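Local structure of CT263 (Chlamydia trachomatis, 4QAS) at residues Leu88-Thr100 with Glu110-Ser124. The protein is probably a nucleosidase of the MTAN type that hydrolyses a futalosine-pathway nucleoside on the route to menaquinone. The protein carries 1 engineered substitution. Residues are numbered along the deposited sequence; the frame is centred on the assembly and turned at random. Where two conformers were deposited one is given.
Sequences LKTYTITSVKELT and EVTPIPRLPLAQLTS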
loop_
_atom_site.group_PDB
_atom_site.type_symbol
_atom_site.label_atom_id
_atom_site.label_comp_id
_atom_site.label_asym_id
_atom_site.label_seq_id
_atom_site.Cartn_x
_atom_site.Cartn_y
_atom_site.Cartn_z
ATOM N N LEU A 88 -2.754 -14.965 -10.222
ATOM C CA LEU A 88 -2.260 -13.661 -9.759
ATOM C C LEU A 88 -3.236 -12.542 -10.069
ATOM O O LEU A 88 -2.837 -11.382 -10.225
ATOM C CB LEU A 88 -0.860 -13.337 -10.285
ATOM C CG LEU A 88 0.202 -14.161 -9.575
ATOM C CD1 LEU A 88 1.481 -14.169 -10.380
ATOM C CD2 LEU A 88 0.466 -13.602 -8.195
ATOM N N LYS A 89 -4.520 -12.857 -10.150
ATOM C CA LYS A 89 -5.563 -11.878 -10.427
ATOM C C LYS A 89 -6.459 -11.736 -9.201
ATOM O O LYS A 89 -6.869 -12.731 -8.598
ATOM C CB LYS A 89 -6.397 -12.293 -11.631
ATOM C CG LYS A 89 -7.446 -11.291 -12.032
ATOM C CD LYS A 89 -8.014 -11.564 -13.392
ATOM C CE LYS A 89 -9.139 -10.626 -13.700
ATOM N NZ LYS A 89 -8.680 -9.228 -13.851
ATOM N N THR A 90 -6.777 -10.504 -8.843
ATOM C CA THR A 90 -7.555 -10.198 -7.662
ATOM C C THR A 90 -9.014 -10.020 -8.045
ATOM O O THR A 90 -9.325 -9.266 -8.969
ATOM C CB THR A 90 -7.008 -8.920 -7.042
ATOM O OG1 THR A 90 -5.584 -9.053 -6.927
ATOM C CG2 THR A 90 -7.664 -8.671 -5.707
ATOM N N TYR A 91 -9.895 -10.711 -7.338
ATOM C CA TYR A 91 -11.328 -10.637 -7.542
ATOM C C TYR A 91 -11.996 -10.212 -6.249
ATOM O O TYR A 91 -11.462 -10.405 -5.159
ATOM C CB TYR A 91 -11.885 -12.008 -7.918
ATOM C CG TYR A 91 -11.425 -12.519 -9.240
ATOM C CD1 TYR A 91 -10.265 -13.263 -9.372
ATOM C CD2 TYR A 91 -12.184 -12.294 -10.387
ATOM C CE1 TYR A 91 -9.869 -13.759 -10.588
ATOM C CE2 TYR A 91 -11.797 -12.797 -11.615
ATOM C CZ TYR A 91 -10.625 -13.526 -11.718
ATOM O OH TYR A 91 -10.185 -14.055 -12.922
ATOM N N THR A 92 -13.186 -9.652 -6.413
ATOM C CA THR A 92 -14.125 -9.523 -5.312
ATOM C C THR A 92 -15.226 -10.555 -5.472
ATOM O O THR A 92 -15.575 -10.932 -6.583
ATOM C CB THR A 92 -14.678 -8.093 -5.198
ATOM O OG1 THR A 92 -15.410 -7.994 -3.960
ATOM C CG2 THR A 92 -15.521 -7.685 -6.374
ATOM N N ILE A 93 -15.745 -11.031 -4.363
ATOM C CA ILE A 93 -16.693 -12.153 -4.350
ATOM C C ILE A 93 -18.129 -11.659 -4.257
ATOM O O ILE A 93 -18.454 -10.758 -3.463
ATOM C CB ILE A 93 -16.338 -13.093 -3.195
ATOM C CG1 ILE A 93 -14.884 -13.539 -3.306
ATOM C CG2 ILE A 93 -17.308 -14.250 -3.126
ATOM C CD1 ILE A 93 -14.510 -14.189 -4.656
ATOM N N THR A 94 -19.012 -12.259 -5.059
ATOM C CA THR A 94 -20.429 -11.931 -5.013
ATOM C C THR A 94 -21.180 -12.853 -4.076
ATOM O O THR A 94 -22.072 -12.404 -3.354
ATOM C CB THR A 94 -21.014 -12.010 -6.423
ATOM O OG1 THR A 94 -20.752 -13.304 -6.980
ATOM C CG2 THR A 94 -20.360 -10.955 -7.310
ATOM N N SER A 95 -20.877 -14.142 -4.104
ATOM C CA SER A 95 -21.457 -15.088 -3.165
ATOM C C SER A 95 -20.426 -16.160 -2.868
ATOM O O SER A 95 -19.540 -16.445 -3.676
ATOM C CB SER A 95 -22.767 -15.692 -3.678
ATOM O OG SER A 95 -22.496 -16.633 -4.684
ATOM N N VAL A 96 -20.546 -16.726 -1.677
ATOM C CA VAL A 96 -19.679 -17.788 -1.221
ATOM C C VAL A 96 -20.543 -18.974 -0.804
ATOM O O VAL A 96 -21.559 -18.804 -0.105
ATOM C CB VAL A 96 -18.755 -17.308 -0.089
ATOM C CG1 VAL A 96 -19.546 -16.746 1.091
ATOM C CG2 VAL A 96 -17.809 -18.408 0.318
ATOM N N LYS A 97 -20.157 -20.156 -1.246
ATOM C CA LYS A 97 -20.849 -21.405 -0.937
ATOM C C LYS A 97 -19.914 -22.257 -0.101
ATOM O O LYS A 97 -18.754 -22.437 -0.478
ATOM C CB LYS A 97 -21.098 -22.210 -2.222
ATOM C CG LYS A 97 -22.103 -21.672 -3.217
ATOM C CD LYS A 97 -22.344 -22.700 -4.339
ATOM C CE LYS A 97 -21.064 -23.020 -5.114
ATOM N NZ LYS A 97 -21.267 -23.978 -6.238
ATOM N N GLU A 98 -20.405 -22.818 1.001
ATOM C CA GLU A 98 -19.717 -23.928 1.652
ATOM C C GLU A 98 -20.229 -25.201 1.008
ATOM O O GLU A 98 -21.449 -25.381 0.845
ATOM C CB GLU A 98 -19.990 -23.960 3.152
ATOM C CG GLU A 98 -19.243 -25.078 3.912
ATOM C CD GLU A 98 -17.753 -24.788 4.123
ATOM O OE1 GLU A 98 -17.395 -23.618 4.356
ATOM O OE2 GLU A 98 -16.930 -25.729 4.064
ATOM N N LEU A 99 -19.325 -26.096 0.675
ATOM C CA LEU A 99 -19.699 -27.365 0.089
ATOM C C LEU A 99 -19.121 -28.483 0.944
ATOM O O LEU A 99 -17.927 -28.466 1.282
ATOM C CB LEU A 99 -19.161 -27.463 -1.334
ATOM C CG LEU A 99 -19.344 -28.780 -2.053
ATOM C CD1 LEU A 99 -20.798 -29.108 -2.275
ATOM C CD2 LEU A 99 -18.616 -28.739 -3.400
ATOM N N THR A 100 -19.969 -29.479 1.261
ATOM C CA THR A 100 -19.599 -30.709 1.958
ATOM C C THR A 100 -19.551 -31.842 0.939
ATOM O O THR A 100 -20.604 -32.349 0.526
ATOM C CB THR A 100 -20.613 -31.027 3.067
ATOM O OG1 THR A 100 -20.590 -29.954 4.012
ATOM C CG2 THR A 100 -20.268 -32.338 3.765
ATOM N N GLU A 110 -24.622 -14.372 0.089
ATOM C CA GLU A 110 -24.139 -13.232 -0.659
ATOM C C GLU A 110 -23.117 -12.464 0.178
ATOM O O GLU A 110 -23.207 -12.392 1.410
ATOM C CB GLU A 110 -25.294 -12.300 -1.013
ATOM C CG GLU A 110 -25.001 -11.405 -2.205
ATOM C CD GLU A 110 -25.027 -12.167 -3.536
ATOM O OE1 GLU A 110 -24.653 -11.571 -4.575
ATOM O OE2 GLU A 110 -25.472 -13.325 -3.553
ATOM N N VAL A 111 -22.136 -11.887 -0.516
ATOM C CA VAL A 111 -21.198 -10.994 0.141
ATOM C C VAL A 111 -21.138 -9.708 -0.660
ATOM O O VAL A 111 -21.580 -9.620 -1.807
ATOM C CB VAL A 111 -19.793 -11.587 0.378
ATOM C CG1 VAL A 111 -19.798 -12.552 1.551
ATOM C CG2 VAL A 111 -19.323 -12.280 -0.849
ATOM N N THR A 112 -20.670 -8.668 0.014
ATOM C CA THR A 112 -20.772 -7.311 -0.525
ATOM C C THR A 112 -19.597 -7.058 -1.465
ATOM O O THR A 112 -18.444 -7.046 -1.008
ATOM C CB THR A 112 -20.740 -6.317 0.612
ATOM O OG1 THR A 112 -21.873 -6.560 1.461
ATOM C CG2 THR A 112 -20.784 -4.881 0.085
ATOM N N PRO A 113 -19.821 -6.817 -2.760
ATOM C CA PRO A 113 -18.680 -6.651 -3.661
ATOM C C PRO A 113 -17.987 -5.316 -3.462
ATOM O O PRO A 113 -18.602 -4.285 -3.192
ATOM C CB PRO A 113 -19.297 -6.740 -5.062
ATOM C CG PRO A 113 -20.666 -7.230 -4.866
ATOM C CD PRO A 113 -21.089 -6.785 -3.500
ATOM N N ILE A 114 -16.679 -5.354 -3.624
ATOM C CA ILE A 114 -15.819 -4.184 -3.505
ATOM C C ILE A 114 -15.797 -3.475 -4.848
ATOM O O ILE A 114 -15.632 -4.135 -5.887
ATOM C CB ILE A 114 -14.414 -4.631 -3.104
ATOM C CG1 ILE A 114 -14.474 -5.140 -1.669
ATOM C CG2 ILE A 114 -13.380 -3.505 -3.277
ATOM C CD1 ILE A 114 -13.386 -6.044 -1.330
ATOM N N PRO A 115 -15.909 -2.155 -4.871
ATOM C CA PRO A 115 -15.876 -1.431 -6.145
ATOM C C PRO A 115 -14.579 -1.662 -6.905
ATOM O O PRO A 115 -13.500 -1.798 -6.319
ATOM C CB PRO A 115 -15.980 0.034 -5.719
ATOM C CG PRO A 115 -16.564 0.022 -4.358
ATOM C CD PRO A 115 -16.138 -1.251 -3.722
ATOM N N ARG A 116 -14.697 -1.688 -8.233
ATOM C CA ARG A 116 -13.594 -1.687 -9.188
ATOM C C ARG A 116 -12.790 -2.980 -9.217
ATOM O O ARG A 116 -11.757 -3.037 -9.900
ATOM C CB ARG A 116 -12.671 -0.486 -9.009
ATOM C CG ARG A 116 -13.385 0.783 -9.453
ATOM C CD ARG A 116 -12.548 2.010 -9.277
ATOM N NE ARG A 116 -12.219 2.253 -7.875
ATOM C CZ ARG A 116 -12.975 2.947 -7.026
ATOM N NH1 ARG A 116 -14.126 3.479 -7.422
ATOM N NH2 ARG A 116 -12.577 3.105 -5.772
ATOM N N LEU A 117 -13.221 -3.989 -8.541
ATOM C CA LEU A 117 -12.646 -5.323 -8.680
ATOM C C LEU A 117 -13.578 -6.197 -9.508
ATOM O O LEU A 117 -14.810 -6.051 -9.430
ATOM C CB LEU A 117 -12.394 -6.001 -7.327
ATOM C CG LEU A 117 -11.207 -5.423 -6.531
ATOM C CD1 LEU A 117 -11.160 -6.059 -5.146
ATOM C CD2 LEU A 117 -9.886 -5.638 -7.235
ATOM N N PRO A 118 -13.022 -7.091 -10.324
ATOM C CA PRO A 118 -13.863 -8.002 -11.096
ATOM C C PRO A 118 -14.530 -9.025 -10.204
ATOM O O PRO A 118 -14.007 -9.422 -9.165
ATOM C CB PRO A 118 -12.881 -8.664 -12.060
ATOM C CG PRO A 118 -11.574 -8.590 -11.355
ATOM C CD PRO A 118 -11.585 -7.348 -10.540
ATOM N N LEU A 119 -15.708 -9.461 -10.643
ATOM C CA LEU A 119 -16.570 -10.304 -9.829
ATOM C C LEU A 119 -16.243 -11.778 -10.020
ATOM O O LEU A 119 -15.964 -12.235 -11.139
ATOM C CB LEU A 119 -18.026 -10.043 -10.209
ATOM C CG LEU A 119 -18.493 -8.586 -10.191
ATOM C CD1 LEU A 119 -19.947 -8.479 -10.622
ATOM C CD2 LEU A 119 -18.299 -7.999 -8.820
ATOM N N ALA A 120 -16.375 -12.546 -8.942
ATOM C CA ALA A 120 -16.234 -13.998 -9.007
ATOM C C ALA A 120 -17.062 -14.642 -7.907
ATOM O O ALA A 120 -17.391 -14.011 -6.893
ATOM C CB ALA A 120 -14.782 -14.453 -8.854
ATOM N N GLN A 121 -17.354 -15.922 -8.096
ATOM C CA GLN A 121 -17.996 -16.756 -7.086
ATOM C C GLN A 121 -16.955 -17.615 -6.400
ATOM O O GLN A 121 -15.939 -17.990 -7.001
ATOM C CB GLN A 121 -19.036 -17.669 -7.717
ATOM C CG GLN A 121 -20.273 -16.906 -8.204
ATOM C CD GLN A 121 -21.325 -17.805 -8.836
ATOM O OE1 GLN A 121 -20.999 -18.781 -9.512
ATOM N NE2 GLN A 121 -22.596 -17.473 -8.619
ATOM N N LEU A 122 -17.178 -17.869 -5.113
ATOM C CA LEU A 122 -16.226 -18.563 -4.252
ATOM C C LEU A 122 -16.920 -19.778 -3.656
ATOM O O LEU A 122 -18.081 -19.703 -3.259
ATOM C CB LEU A 122 -15.797 -17.652 -3.130
ATOM C CG LEU A 122 -14.769 -18.213 -2.153
ATOM C CD1 LEU A 122 -13.439 -18.556 -2.853
ATOM C CD2 LEU A 122 -14.565 -17.233 -1.054
ATOM N N THR A 123 -16.217 -20.904 -3.618
ATOM C CA THR A 123 -16.634 -22.073 -2.865
ATOM C C THR A 123 -15.585 -22.343 -1.811
ATOM O O THR A 123 -14.393 -22.316 -2.114
ATOM C CB THR A 123 -16.758 -23.280 -3.769
ATOM O OG1 THR A 123 -17.785 -23.029 -4.719
ATOM C CG2 THR A 123 -17.146 -24.520 -2.992
ATOM N N SER A 124 -16.037 -22.612 -0.591
ATOM C CA SER A 124 -15.168 -22.920 0.539
ATOM C C SER A 124 -15.298 -24.395 0.850
ATOM O O SER A 124 -16.412 -24.909 0.961
ATOM C CB SER A 124 -15.563 -22.135 1.791
ATOM O OG SER A 124 -15.445 -20.739 1.583
HETATM O O HOH W 1 -16.937 -9.234 -1.769
HETATM O O HOH W 2 -22.965 -15.024 -6.837
HETATM O O HOH W 3 -20.515 -19.163 -4.881
#
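Strand 119-124 pairs in the parallel sense with the bent strand 90-99, its axis 68° from that of 90-93 but only 23° from that of 95-99, and the pairing shifts at the corner residue Thr-94. Before the corner, Thr-92 N binds Pro-118 O and Ala-120 N binds Thr-92 O; Thr-94 N then takes Ala-120 O. Beyond it, Leu-122 N to Ser-95 O and Lys-97 N to Leu-122 O resume the pattern, which continues to Leu-99. The corner carbonyl turns to the other neighbour instead: Val-111 N reaches Thr-94 O at 2.9 Å from above the carbonyl plane.

Thr-92 OG1, anti to the backbone N (chi1 -170°), is gripped from several sides: it accepts a nearly straight bond from Ile-114 N (2.9 Å) and also bonds Met-160 O of strand 158-167, while water 1 sits among Thr-92 OG1, Ile-93 O and Thr-112 O. The methyl CG2 of Thr-92 lies 3.7 Å from Leu-117 CB and equally close to Leu-119 CD2. On the buried face, Ile-93 CG2 meets Leu-122 CB at 3.7 Å. Val-96 CG2 packs 3.7 Å from Leu-122 CD2, and helix 144-153 covers this side through Phe-145 and Ala-148. Ala-120 CB approaches the Tyr-91 ring obliquely, 3.7 Å from CD2, with Pro-118 O near the ring plane at the edge. Water 2 bridges Thr-94 OG1, Ser-95 OG and Gln-121 NE2, donating to Ser-95 OG and accepting from NE2; Ser-95 OG also bonds Glu-108. Ser-124 OG, at the far end, bonds Asp-141.

A sharply bent strand that pairs with different neighbours along its length fits the curled central mixed sheet, flanked by helices, of the nucleoside phosphorylase/MTAN fold.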